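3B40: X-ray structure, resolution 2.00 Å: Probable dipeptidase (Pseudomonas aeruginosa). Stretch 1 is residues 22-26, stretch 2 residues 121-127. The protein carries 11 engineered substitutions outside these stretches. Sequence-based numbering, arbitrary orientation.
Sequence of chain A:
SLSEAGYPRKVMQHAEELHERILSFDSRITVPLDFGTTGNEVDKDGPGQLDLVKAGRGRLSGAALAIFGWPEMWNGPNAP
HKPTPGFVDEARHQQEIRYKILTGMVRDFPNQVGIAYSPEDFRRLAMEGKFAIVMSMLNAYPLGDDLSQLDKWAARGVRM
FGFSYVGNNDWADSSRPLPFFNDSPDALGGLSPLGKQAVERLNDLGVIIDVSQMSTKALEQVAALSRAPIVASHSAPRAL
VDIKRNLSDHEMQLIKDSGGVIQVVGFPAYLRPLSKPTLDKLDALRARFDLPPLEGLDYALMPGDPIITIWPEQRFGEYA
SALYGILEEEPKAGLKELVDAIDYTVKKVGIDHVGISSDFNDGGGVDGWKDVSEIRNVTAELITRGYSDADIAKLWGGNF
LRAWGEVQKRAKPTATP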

# COMPACT_ATOMS: atom_id res chain seq x y z
N ILE A 22 -21.80 3.20 8.28
CA ILE A 22 -21.09 3.14 6.97
C ILE A 22 -20.07 2.04 6.97
O ILE A 22 -19.65 1.59 8.04
CB ILE A 22 -20.43 4.50 6.54
CG1 ILE A 22 -19.22 4.86 7.44
CG2 ILE A 22 -21.47 5.60 6.48
CD1 ILE A 22 -18.31 6.03 6.87
N LEU A 23 -19.72 1.57 5.77
CA LEU A 23 -18.63 0.63 5.55
C LEU A 23 -17.34 1.41 5.49
O LEU A 23 -17.30 2.53 4.95
CB LEU A 23 -18.75 -0.08 4.20
CG LEU A 23 -20.01 -0.85 3.85
CD1 LEU A 23 -19.86 -1.58 2.51
CD2 LEU A 23 -20.33 -1.83 4.99
N SER A 24 -16.28 0.77 5.98
CA SER A 24 -14.96 1.36 5.95
C SER A 24 -14.00 0.28 5.42
O SER A 24 -14.16 -0.90 5.69
CB SER A 24 -14.56 1.82 7.34
OG SER A 24 -14.86 0.84 8.29
N PHE A 25 -13.03 0.70 4.61
CA PHE A 25 -12.18 -0.24 3.90
C PHE A 25 -10.81 0.39 3.80
O PHE A 25 -10.70 1.56 3.45
CB PHE A 25 -12.73 -0.55 2.51
CG PHE A 25 -11.80 -1.39 1.67
CD1 PHE A 25 -11.50 -2.71 2.02
CD2 PHE A 25 -11.18 -0.84 0.55
CE1 PHE A 25 -10.63 -3.49 1.23
CE2 PHE A 25 -10.31 -1.63 -0.26
CZ PHE A 25 -10.05 -2.93 0.09
N ASP A 26 -9.78 -0.39 4.15
CA ASP A 26 -8.39 0.08 4.11
C ASP A 26 -7.67 -0.77 3.05
O ASP A 26 -7.51 -1.98 3.23
CB ASP A 26 -7.78 -0.10 5.50
CG ASP A 26 -6.31 0.35 5.58
OD1 ASP A 26 -5.60 0.42 4.54
OD2 ASP A 26 -5.85 0.61 6.70
N ASP A 121 -19.89 -9.59 -2.04
CA ASP A 121 -19.46 -10.36 -0.87
C ASP A 121 -19.05 -9.42 0.24
O ASP A 121 -19.37 -9.65 1.40
CB ASP A 121 -18.25 -11.24 -1.18
CG ASP A 121 -18.56 -12.40 -2.08
OD1 ASP A 121 -19.75 -12.72 -2.30
OD2 ASP A 121 -17.58 -13.01 -2.57
N PHE A 122 -18.28 -8.39 -0.12
CA PHE A 122 -17.81 -7.43 0.90
C PHE A 122 -19.00 -6.85 1.67
O PHE A 122 -18.99 -6.84 2.91
CB PHE A 122 -16.96 -6.30 0.25
CG PHE A 122 -16.23 -5.44 1.25
CD1 PHE A 122 -14.89 -5.68 1.55
CD2 PHE A 122 -16.89 -4.40 1.92
CE1 PHE A 122 -14.21 -4.90 2.49
CE2 PHE A 122 -16.22 -3.64 2.87
CZ PHE A 122 -14.87 -3.88 3.14
N ARG A 123 -20.03 -6.40 0.94
CA ARG A 123 -21.22 -5.79 1.56
C ARG A 123 -21.98 -6.80 2.43
O ARG A 123 -22.40 -6.48 3.54
CB ARG A 123 -22.15 -5.16 0.52
CG ARG A 123 -21.57 -3.89 -0.12
CD ARG A 123 -22.59 -3.11 -0.93
NE ARG A 123 -22.03 -2.85 -2.25
CZ ARG A 123 -21.41 -1.73 -2.63
NH1 ARG A 123 -21.30 -0.68 -1.80
NH2 ARG A 123 -20.93 -1.65 -3.87
N ARG A 124 -22.14 -8.02 1.91
CA ARG A 124 -22.73 -9.14 2.66
C ARG A 124 -21.98 -9.46 3.95
O ARG A 124 -22.60 -9.51 5.03
CB ARG A 124 -22.80 -10.38 1.76
CG ARG A 124 -23.46 -11.57 2.42
CD ARG A 124 -23.46 -12.77 1.49
NE ARG A 124 -22.13 -13.07 0.93
CZ ARG A 124 -21.17 -13.75 1.58
NH1 ARG A 124 -21.38 -14.20 2.81
NH2 ARG A 124 -20.01 -13.98 1.00
N LEU A 125 -20.67 -9.69 3.85
CA LEU A 125 -19.86 -10.01 5.04
C LEU A 125 -19.98 -8.91 6.07
O LEU A 125 -20.13 -9.18 7.26
CB LEU A 125 -18.37 -10.25 4.68
CG LEU A 125 -17.96 -11.50 3.89
CD1 LEU A 125 -16.54 -11.33 3.28
CD2 LEU A 125 -18.04 -12.74 4.78
N ALA A 126 -19.92 -7.67 5.60
CA ALA A 126 -20.10 -6.51 6.47
C ALA A 126 -21.43 -6.53 7.24
O ALA A 126 -21.45 -6.21 8.43
CB ALA A 126 -19.98 -5.24 5.68
N MET A 127 -22.52 -6.88 6.56
CA MET A 127 -23.86 -6.97 7.16
C MET A 127 -23.94 -8.09 8.21
O MET A 127 -24.57 -7.93 9.26
CB MET A 127 -24.92 -7.21 6.06
CG MET A 127 -26.31 -7.64 6.55
SD MET A 127 -27.48 -7.87 5.19
CE MET A 127 -27.48 -6.24 4.48

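The contact between residues 22-26 and the helix 121-127 is a small, apolar packing of side chains, burying 251 Å² in total with no hydrogen bond or salt bridge passing between the two stretches. Its members lie far apart in sequence, and the backbones stay well separated: the nearest CA atoms, those of Leu-23 and Ala-126, are 7.3 Å apart, so side chains span most of the gap.

Leu-23 contributes the most covered area. Its CA-to-CB bond points toward the helix, and with chi1 in m and chi2 in t its two methyl groups reach different partners. Leu-23 CD2 lies 3.5 Å from CB of Ala-126, a close van der Waals approach to a short side chain that itself points toward the loop. Leu-23 CD1 sits one turn earlier along the helix, 3.9 Å from CG of Arg-123 and 4.1 Å from CD2 of Phe-122. The contact with Arg-123 thus involves the aliphatic part of that side chain, whose guanidinium group extends beyond it.

Phe-122, buried and in the t rotamer, links this cluster to the strand that begins at Phe-25. The CD1 atom of Leu-23 approaches the edge of its ring, as does the carbonyl oxygen O of Ser-24, which is 4.0 Å from Phe-122 CZ. Ser-24 meets the helix through its backbone; its side chain points away, and OG is hydrogen-bonded elsewhere in the structure. Phe-25 turns back toward the helix, bringing CD1 to 3.5 Å from CE1 of Phe-122. The two ring planes are perpendicular, with centroids 5.4 Å apart, but the approach is oblique.

The helix presents Phe-122 and Ala-126 together because they are four residues apart, a spacing marked by the 3.0 Å backbone hydrogen bond from Ala-126 N to Phe-122 O.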